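Local atomic coordinates of beta-ketoacyl-[acyl-carrier-protein] synthase FabY (Pseudomonas aeruginosa, PDB entry 4CW4), a protein that catalyses the condensation of acetyl-CoA with malonyl-ACP to form beta-acetoacetyl-ACP, the primer of fatty acid biosynthesis, and works as a homodimer. Residues G296-V299 against I300-G303; T333-G336 against L337-I340; E573-E576 against Q577-A580; D586-L590 against Q591-E595. All coordinates share one frame; numbering follows the deposited sequence.

Interaction 1 of 4, residues G296-V299 against I300-G303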
loop_
_atom_site.group_PDB
_atom_site.type_symbol
_atom_site.label_atom_id
_atom_site.label_comp_id
_atom_site.label_asym_id
_atom_site.label_seq_id
_atom_site.Cartn_x
_atom_site.Cartn_y
_atom_site.Cartn_z
ATOM N N GLY A 296 3.625 8.205 11.569
ATOM C CA GLY A 296 4.804 8.923 12.019
ATOM C C GLY A 296 4.625 9.583 13.364
ATOM O O GLY A 296 5.519 9.520 14.204
ATOM N N ILE A 297 3.481 10.231 13.564
ATOM C CA ILE A 297 3.189 10.890 14.825
ATOM C C ILE A 297 3.110 9.839 15.913
ATOM O O ILE A 297 3.654 10.002 17.005
ATOM C CB ILE A 297 1.837 11.643 14.755
ATOM C CG1 ILE A 297 1.937 12.842 13.817
ATOM C CG2 ILE A 297 1.362 12.070 16.154
ATOM C CD1 ILE A 297 0.545 13.340 13.424
ATOM N N ASP A 298 2.441 8.741 15.610
ATOM C CA ASP A 298 2.224 7.736 16.636
ATOM C C ASP A 298 3.522 7.095 17.099
ATOM O O ASP A 298 3.670 6.835 18.293
ATOM C CB ASP A 298 1.227 6.698 16.174
ATOM C CG ASP A 298 -0.191 7.233 16.163
ATOM O OD1 ASP A 298 -0.424 8.387 16.620
ATOM O OD2 ASP A 298 -1.072 6.488 15.725
ATOM N N VAL A 299 4.459 6.840 16.191
ATOM C CA VAL A 299 5.709 6.235 16.600
ATOM C C VAL A 299 6.554 7.204 17.415
ATOM O O VAL A 299 7.333 6.754 18.269
ATOM C CB VAL A 299 6.528 5.634 15.435
ATOM C CG1 VAL A 299 5.738 4.530 14.759
ATOM C CG2 VAL A 299 6.902 6.655 14.416
ATOM N N ILE A 300 6.383 8.517 17.209
ATOM C CA ILE A 300 7.127 9.471 18.019
ATOM C C ILE A 300 6.497 9.581 19.389
ATOM O O ILE A 300 7.190 9.509 20.393
ATOM C CB ILE A 300 7.228 10.856 17.333
ATOM C CG1 ILE A 300 8.196 10.753 16.145
ATOM C CG2 ILE A 300 7.712 11.917 18.299
ATOM C CD1 ILE A 300 8.206 11.949 15.247
ATOM N N THR A 301 5.179 9.714 19.450
ATOM C CA THR A 301 4.534 9.913 20.747
ATOM C C THR A 301 4.623 8.642 21.622
ATOM O O THR A 301 4.679 8.728 22.850
ATOM C CB THR A 301 3.070 10.416 20.595
ATOM O OG1 THR A 301 2.276 9.456 19.888
ATOM C CG2 THR A 301 3.028 11.727 19.839
ATOM N N SER A 302 4.684 7.471 20.995
ATOM C CA SER A 302 4.787 6.221 21.745
ATOM C C SER A 302 6.231 5.868 22.110
ATOM O O SER A 302 6.464 4.935 22.879
ATOM C CB SER A 302 4.186 5.064 20.953
ATOM O OG SER A 302 5.005 4.774 19.842
ATOM N N GLY A 303 7.198 6.585 21.557
ATOM C CA GLY A 303 8.588 6.339 21.889
ATOM C C GLY A 303 9.309 5.304 21.085
ATOM O O GLY A 303 10.446 4.939 21.411
HETATM O O HOH W 1 1.069 6.691 20.123
#

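Interaction 2 of 4, residues T333-G336 against L337-I340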
loop_
_atom_site.group_PDB
_atom_site.type_symbol
_atom_site.label_atom_id
_atom_site.label_comp_id
_atom_site.label_asym_id
_atom_site.label_seq_id
_atom_site.Cartn_x
_atom_site.Cartn_y
_atom_site.Cartn_z
ATOM N N THR A 333 -11.755 17.361 -18.512
ATOM C CA THR A 333 -11.457 17.126 -19.925
ATOM C C THR A 333 -11.414 18.445 -20.696
ATOM O O THR A 333 -11.893 19.473 -20.223
ATOM C CB THR A 333 -12.546 16.273 -20.568
ATOM O OG1 THR A 333 -13.760 17.023 -20.618
ATOM C CG2 THR A 333 -12.763 14.969 -19.793
ATOM N N GLU A 334 -10.828 18.421 -21.884
ATOM C CA GLU A 334 -10.883 19.593 -22.742
ATOM C C GLU A 334 -12.333 20.026 -22.991
ATOM O O GLU A 334 -12.661 21.204 -22.896
ATOM C CB GLU A 334 -10.164 19.327 -24.061
ATOM C CG GLU A 334 -10.220 20.479 -25.055
ATOM C CD GLU A 334 -9.313 20.232 -26.239
ATOM O OE1 GLU A 334 -9.517 19.213 -26.945
ATOM O OE2 GLU A 334 -8.402 21.056 -26.467
ATOM N N GLU A 335 -13.220 19.086 -23.287
ATOM C CA GLU A 335 -14.605 19.466 -23.518
ATOM C C GLU A 335 -15.253 20.077 -22.276
ATOM O O GLU A 335 -16.032 21.023 -22.385
ATOM C CB GLU A 335 -15.423 18.279 -24.017
ATOM C CG GLU A 335 -15.162 17.933 -25.471
ATOM C CD GLU A 335 -15.427 19.098 -26.439
ATOM O OE1 GLU A 335 -16.374 19.890 -26.238
ATOM O OE2 GLU A 335 -14.665 19.220 -27.406
ATOM N N GLY A 336 -14.918 19.554 -21.098
ATOM C CA GLY A 336 -15.448 20.102 -19.862
ATOM C C GLY A 336 -15.029 21.547 -19.679
ATOM O O GLY A 336 -15.834 22.408 -19.336
ATOM N N LEU A 337 -13.756 21.830 -19.928
ATOM C CA LEU A 337 -13.257 23.180 -19.789
ATOM C C LEU A 337 -13.824 24.116 -20.854
ATOM O O LEU A 337 -14.030 25.303 -20.599
ATOM C CB LEU A 337 -11.728 23.187 -19.812
ATOM C CG LEU A 337 -11.077 22.467 -18.624
ATOM C CD1 LEU A 337 -9.602 22.205 -18.892
ATOM C CD2 LEU A 337 -11.259 23.285 -17.331
ATOM N N ARG A 338 -14.079 23.593 -22.050
ATOM C CA ARG A 338 -14.699 24.398 -23.100
ATOM C C ARG A 338 -16.062 24.905 -22.656
ATOM O O ARG A 338 -16.453 26.023 -22.986
ATOM C CB ARG A 338 -14.833 23.577 -24.380
ATOM C CG ARG A 338 -13.526 23.429 -25.128
ATOM C CD ARG A 338 -13.701 22.562 -26.376
ATOM N NE ARG A 338 -12.545 22.650 -27.268
ATOM C CZ ARG A 338 -12.279 21.784 -28.243
ATOM N NH1 ARG A 338 -13.095 20.757 -28.475
ATOM N NH2 ARG A 338 -11.209 21.955 -29.009
ATOM N N LEU A 339 -16.787 24.082 -21.915
ATOM C CA LEU A 339 -18.109 24.466 -21.427
ATOM C C LEU A 339 -17.993 25.566 -20.386
ATOM O O LEU A 339 -18.784 26.504 -20.395
ATOM C CB LEU A 339 -18.839 23.262 -20.829
ATOM C CG LEU A 339 -19.390 22.251 -21.832
ATOM C CD1 LEU A 339 -19.980 21.049 -21.122
ATOM C CD2 LEU A 339 -20.451 22.883 -22.720
ATOM N N ILE A 340 -17.012 25.450 -19.491
ATOM C CA ILE A 340 -16.812 26.462 -18.462
ATOM C C ILE A 340 -16.387 27.796 -19.075
ATOM O O ILE A 340 -16.864 28.854 -18.660
ATOM C CB ILE A 340 -15.790 25.991 -17.416
ATOM C CG1 ILE A 340 -16.409 24.871 -16.581
ATOM C CG2 ILE A 340 -15.360 27.145 -16.466
ATOM C CD1 ILE A 340 -15.424 24.099 -15.796
#

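Interaction 3 of 4, residues E573-E576 against Q577-A580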
loop_
_atom_site.group_PDB
_atom_site.type_symbol
_atom_site.label_atom_id
_atom_site.label_comp_id
_atom_site.label_asym_id
_atom_site.label_seq_id
_atom_site.Cartn_x
_atom_site.Cartn_y
_atom_site.Cartn_z
ATOM N N GLU A 573 21.755 28.460 20.357
ATOM C CA GLU A 573 23.129 28.572 19.890
ATOM C C GLU A 573 23.471 27.507 18.836
ATOM O O GLU A 573 24.067 27.822 17.806
ATOM C CB GLU A 573 24.109 28.495 21.054
ATOM C CG GLU A 573 24.038 29.677 21.994
ATOM C CD GLU A 573 24.155 30.996 21.280
ATOM O OE1 GLU A 573 25.293 31.322 20.893
ATOM O OE2 GLU A 573 23.121 31.682 21.076
ATOM N N LYS A 574 23.135 26.246 19.101
ATOM C CA LYS A 574 23.425 25.179 18.141
ATOM C C LYS A 574 22.645 25.403 16.854
ATOM O O LYS A 574 23.152 25.158 15.755
ATOM C CB LYS A 574 23.047 23.814 18.711
ATOM C CG LYS A 574 23.935 23.330 19.837
ATOM C CD LYS A 574 23.493 21.966 20.316
ATOM C CE LYS A 574 24.184 21.566 21.601
ATOM N NZ LYS A 574 23.472 20.430 22.284
ATOM N N ARG A 575 21.432 25.924 16.979
ATOM C CA ARG A 575 20.599 26.121 15.820
ATOM C C ARG A 575 21.129 27.222 14.898
ATOM O O ARG A 575 20.854 27.193 13.690
ATOM C CB ARG A 575 19.168 26.407 16.248
ATOM C CG ARG A 575 18.217 26.624 15.079
ATOM C CD ARG A 575 16.800 26.669 15.550
ATOM N NE ARG A 575 16.458 27.942 16.160
ATOM C CZ ARG A 575 15.230 28.250 16.556
ATOM N NH1 ARG A 575 14.263 27.352 16.469
ATOM N NH2 ARG A 575 14.962 29.448 17.020
ATOM N N GLU A 576 21.863 28.197 15.430
ATOM C CA GLU A 576 22.477 29.165 14.527
ATOM C C GLU A 576 23.423 28.457 13.544
ATOM O O GLU A 576 23.533 28.845 12.369
ATOM C CB GLU A 576 23.216 30.240 15.317
ATOM C CG GLU A 576 22.308 31.212 16.026
ATOM C CD GLU A 576 21.389 31.950 15.073
ATOM O OE1 GLU A 576 20.293 31.436 14.809
ATOM O OE2 GLU A 576 21.765 33.029 14.576
ATOM N N GLN A 577 24.097 27.412 14.012
ATOM C CA GLN A 577 25.052 26.697 13.170
ATOM C C GLN A 577 24.315 25.805 12.183
ATOM O O GLN A 577 24.680 25.715 11.009
ATOM C CB GLN A 577 25.993 25.857 14.044
ATOM C CG GLN A 577 26.861 26.679 14.995
ATOM C CD GLN A 577 27.644 25.815 15.985
ATOM O OE1 GLN A 577 27.180 24.755 16.424
ATOM N NE2 GLN A 577 28.831 26.276 16.347
ATOM N N THR A 578 23.281 25.115 12.649
ATOM C CA THR A 578 22.544 24.263 11.719
ATOM C C THR A 578 21.829 25.121 10.662
ATOM O O THR A 578 21.770 24.729 9.509
ATOM C CB THR A 578 21.561 23.347 12.413
ATOM O OG1 THR A 578 20.485 24.097 12.900
ATOM C CG2 THR A 578 22.160 22.623 13.573
ATOM N N ARG A 579 21.368 26.321 11.017
ATOM C CA ARG A 579 20.740 27.196 10.018
ATOM C C ARG A 579 21.738 27.632 8.979
ATOM O O ARG A 579 21.391 27.717 7.810
ATOM C CB ARG A 579 20.067 28.420 10.653
ATOM C CG ARG A 579 18.765 28.057 11.317
ATOM C CD ARG A 579 18.162 29.216 12.100
ATOM N NE ARG A 579 16.790 28.896 12.448
ATOM C CZ ARG A 579 15.991 29.647 13.183
ATOM N NH1 ARG A 579 16.413 30.819 13.667
ATOM N NH2 ARG A 579 14.759 29.233 13.421
ATOM N N ALA A 580 22.968 27.926 9.404
ATOM C CA ALA A 580 24.023 28.265 8.455
ATOM C C ALA A 580 24.317 27.100 7.484
ATOM O O ALA A 580 24.491 27.307 6.297
ATOM C CB ALA A 580 25.289 28.700 9.215
HETATM O O HOH W 2 25.261 22.937 15.703
HETATM O O HOH W 3 18.684 32.459 13.042
#

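Interaction 4 of 4, residues D586-L590 against Q591-E595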
loop_
_atom_site.group_PDB
_atom_site.type_symbol
_atom_site.label_atom_id
_atom_site.label_comp_id
_atom_site.label_asym_id
_atom_site.label_seq_id
_atom_site.Cartn_x
_atom_site.Cartn_y
_atom_site.Cartn_z
ATOM N N ASP A 586 20.976 25.209 0.489
ATOM C CA ASP A 586 20.054 25.931 -0.396
ATOM C C ASP A 586 20.836 26.670 -1.494
ATOM O O ASP A 586 20.451 26.648 -2.645
ATOM C CB ASP A 586 19.223 26.917 0.434
ATOM C CG ASP A 586 18.161 27.645 -0.366
ATOM O OD1 ASP A 586 17.524 27.039 -1.263
ATOM O OD2 ASP A 586 17.937 28.839 -0.064
ATOM N N GLN A 587 21.941 27.316 -1.134
ATOM C CA GLN A 587 22.769 28.011 -2.120
ATOM C C GLN A 587 23.322 27.060 -3.163
ATOM O O GLN A 587 23.362 27.391 -4.348
ATOM C CB GLN A 587 23.929 28.708 -1.419
ATOM C CG GLN A 587 23.518 29.948 -0.650
ATOM C CD GLN A 587 23.413 31.146 -1.549
ATOM O OE1 GLN A 587 24.426 31.687 -2.028
ATOM N NE2 GLN A 587 22.193 31.563 -1.809
ATOM N N ARG A 588 23.768 25.875 -2.746
ATOM C CA ARG A 588 24.272 24.932 -3.732
ATOM C C ARG A 588 23.133 24.452 -4.634
ATOM O O ARG A 588 23.303 24.301 -5.847
ATOM C CB ARG A 588 24.939 23.730 -3.049
ATOM C CG ARG A 588 26.266 24.037 -2.305
ATOM C CD ARG A 588 27.208 24.960 -3.060
ATOM N NE ARG A 588 27.514 24.483 -4.404
ATOM C CZ ARG A 588 27.768 25.268 -5.436
ATOM N NH1 ARG A 588 27.774 26.576 -5.296
ATOM N NH2 ARG A 588 28.013 24.746 -6.614
ATOM N N ALA A 589 21.977 24.188 -4.035
ATOM C CA ALA A 589 20.829 23.684 -4.781
ATOM C C ALA A 589 20.381 24.690 -5.837
ATOM O O ALA A 589 19.976 24.303 -6.935
ATOM C CB ALA A 589 19.695 23.319 -3.827
ATOM N N LEU A 590 20.479 25.978 -5.511
ATOM C CA LEU A 590 20.115 27.037 -6.439
ATOM C C LEU A 590 20.994 26.956 -7.676
ATOM O O LEU A 590 20.548 27.252 -8.784
ATOM C CB LEU A 590 20.236 28.417 -5.781
ATOM C CG LEU A 590 19.087 28.749 -4.834
ATOM C CD1 LEU A 590 19.420 29.947 -3.935
ATOM C CD2 LEU A 590 17.805 29.007 -5.625
ATOM N N GLN A 591 22.240 26.536 -7.473
ATOM C CA GLN A 591 23.219 26.433 -8.541
ATOM C C GLN A 591 23.121 25.110 -9.302
ATOM O O GLN A 591 23.875 24.874 -10.247
ATOM C CB GLN A 591 24.626 26.603 -7.966
ATOM C CG GLN A 591 24.950 28.019 -7.540
ATOM C CD GLN A 591 25.444 28.863 -8.682
ATOM O OE1 GLN A 591 26.550 28.655 -9.192
ATOM N NE2 GLN A 591 24.624 29.815 -9.110
ATOM N N GLY A 592 22.188 24.252 -8.898
ATOM C CA GLY A 592 22.031 22.955 -9.521
ATOM C C GLY A 592 22.926 21.873 -8.942
ATOM O O GLY A 592 23.049 20.779 -9.499
ATOM N N ASP A 593 23.541 22.165 -7.806
ATOM C CA ASP A 593 24.452 21.235 -7.158
ATOM C C ASP A 593 23.704 20.513 -6.047
ATOM O O ASP A 593 23.716 20.944 -4.901
ATOM C CB ASP A 593 25.631 22.038 -6.611
ATOM C CG ASP A 593 26.722 21.188 -5.986
ATOM O OD1 ASP A 593 26.666 19.950 -6.050
ATOM O OD2 ASP A 593 27.676 21.791 -5.442
ATOM N N LEU A 594 23.022 19.430 -6.410
ATOM C CA LEU A 594 22.039 18.782 -5.533
ATOM C C LEU A 594 22.611 17.577 -4.778
ATOM O O LEU A 594 22.048 17.155 -3.758
ATOM C CB LEU A 594 20.816 18.357 -6.354
ATOM C CG LEU A 594 20.006 19.513 -6.942
ATOM C CD1 LEU A 594 18.937 18.975 -7.910
ATOM C CD2 LEU A 594 19.374 20.334 -5.825
ATOM N N GLU A 595 23.722 17.044 -5.292
ATOM C CA GLU A 595 24.434 15.878 -4.735
ATOM C C GLU A 595 23.488 14.805 -4.192
ATOM O O GLU A 595 23.409 14.521 -2.995
ATOM C CB GLU A 595 25.480 16.308 -3.701
ATOM C CG GLU A 595 26.539 15.232 -3.399
ATOM C CD GLU A 595 27.498 14.958 -4.555
ATOM O OE1 GLU A 595 27.535 15.737 -5.533
ATOM O OE2 GLU A 595 28.221 13.927 -4.484
HETATM O O HOH W 4 28.422 27.334 -8.449
HETATM O O HOH W 5 28.326 29.345 -6.686
#

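Interaction 1 of 4, residues G296-V299 against I300-G303
Two hydroxyls, those of Ser-302 (chi1 70°) and Thr-301 (chi1 61°), are set between their own backbone N and carbonyl carbon, and from there the serine turns back along the helix to bond a carbonyl one turn earlier, on Asp-298. Asp-298 O is gripped twice by one residue: Ser-302 OG donates to it at 2.9 Å, and Ser-302 N donates to the same Asp-298 O at 3.0 Å, the two donors lying on opposite faces of the carbonyl plane. A water adds a third proton to this oxygen and also bonds Thr-301 OG1. Beside this cluster the helical bond from Thr-301 N to Ile-297 O, 2.9 Å, is nearly straight. The side chains of Ile-297 and Thr-301 lie side by side, pointing the same way, with Ile-297 CG2 4.1 Å from Thr-301 CG2.

Ile-297 and Ile-300 face the interior, where they meet strands 387-394 and 366-374. The polar side turns to the dimer partner: Asp-298 OD2 accepts a hydrogen bond from Gln-304 of the second subunit, and Ser-302 packs on Gln-4 of that subunit. The serine bonds lie in the last turn of helix 288-301, which Gly-303, with a positive phi of 88° and its N bonded to Ile-300 O at 3.1 Å, ends in a Schellman motif at the subunit interface of the ketosynthase fold.

Interaction 2 of 4, residues T333-G336 against L337-I340
From Thr-333 O to Leu-337 N (3.0 Å) and from Glu-334 O to Arg-338 N (2.9 Å) the backbone makes regular i to i+4 bonds, the first turn of helix 334-341. Thr-333 is its N-cap: the hydroxyl OG1 accepts from Gly-336 N at 2.8 Å, so an amide that has no carbonyl of a preceding turn to bond is satisfied by a side chain.

On the outer side of this turn two acidic residues share one arginine, as a salt-bridge network spaced i to i+4 and i to i+3. They use different parts of the guanidinium. Glu-334 runs out extended, CG anti to its N with chi1 at 177°, and lays its carboxylate over one face of the Arg-338 guanidinium, the planes only 6° apart. No N-H of Arg-338 points at it; the pair Glu-334 OE1 and Arg-338 NH2, 3.8 Å apart, is a long, purely electrostatic one. Glu-335 instead bends at chi2 and comes to the edge, near the guanidinium plane, with its own carboxylate turned 70° to it. Negative side chains in a first turn would also be expected to interact favourably with the helix dipole.

The arginine is steadied from elsewhere too: its NE donates to the carbonyl of Asp-344, and its side chain rests on Val-346. Glu-334 in turn touches Lys-168 and Phe-348, while Leu-337 packs inward on Val-346. At the edge of the guanidinium, Arg-338 NH1 and Glu-335 OE2 are modelled 2.4 Å apart, very short for a salt bridge, and the exact length is therefore doubtful.

Interaction 3 of 4, residues E573-E576 against Q577-A580
Helix 565-590, a long helix in the C-terminal part of the chain, carries along one flank a pair of arginines that stack face to face one turn apart. The guanidinium of Arg-575 lies flat on that of Arg-579, centres 3.7 Å apart and planes 12° from parallel. Arg-579 NH2 sits over the middle of the Arg-575 group, 3.3 Å from Arg-575 CZ, and Arg-575 NE lies over the centre of the Arg-579 group in return. The side chains run alongside one another, pointing the same way. Arg-575 starts with CG anti to its N (chi1 -180°) and then bends at chi3, which turns its flat end to meet the extended Arg-579.

Two like charges at this range would be expected to be costly on their own, and the surroundings supply the counter-charge: Arg-575 NH1 forms a salt bridge to Glu-556 and Arg-579 NH2 one to Asp-384. Glu-576 OE1 stays 4.1 Å from Arg-579 NH1, beyond a salt bridge, but a water links them, donating to Glu-576 OE1 at 2.6 Å and accepting from Arg-579 NH1 at 2.9 Å in the guanidinium plane.

On another flank a second water donates to both Lys-574 O and Gln-577 OE1. Lys-574 O also takes the backbone bond of Thr-578 N. Thr-578 OG1 and Lys-574 NZ find their main partners outside, the carbonyls of Gly-382 and Arg-380, which tie the helix to the end of helix 375-381 and the residue just after it. The arrangement is an i to i+4 arginine-arginine stack on an alpha-helix, probably eased by the carboxylates of Glu-556 and Asp-384.

Interaction 4 of 4, residues D586-L590 against Q591-E595
Arg-588 and Asp-593 close the last turn of helix 565-590, which ends in a Schellman motif at Gly-592 (phi 86°). The tight part is the backbone and a small apolar contact. Asp-593 N donates to Arg-588 O at 2.9 Å and Gly-592 N to Ala-589 O at 3.0 Å, both bonds reaching back into the last turn. Ala-589 CB meets Leu-594 CD2 at 3.6 Å, so the leucine after the turn folds back on the helix; Ala-589 also touches Arg-23, and Leu-594 touches Leu-182.

The outer side is looser and watered. Gln-591, deposited in two conformers, has CB over one face of the Arg-588 guanidinium. In the conformer described, its OE1 bonds the backbone N of Gly-62 and two waters that also meet Arg-588 NH1 and NH2 at the guanidinium edge; these links are less certain.

On the same outer side lies the salt bridge. Arg-588 bends at chi2 and chi3 to present NE and NH2 side-on. Both nitrogens converge on one oxygen, met on its anti side: Arg-588 NE reaches Asp-593 OD2 at 2.9 Å, and Arg-588 NH2 reaches the same OD2 at 3.2 Å.

How the interactions relate
The four contacts lie in series along the chain and none touches another. Interactions 3 and 4 share helix 565-590, the first within it and the second at its C-terminal end, with nearest atoms about 7 Å apart. Interactions 1 and 4 are two Schellman endings in different helices, their centres 33 Å apart, whereas interaction 2 starts a helix and lies across the chain's centre from interaction 1, centres 46 Å apart. Interaction 1 is the one at the dimer interface. All four lie away from the proposed catalytic residues Cys-286, His-439 and His-477, and so illustrate how helices are started, braced and ended rather than how the reaction is catalysed.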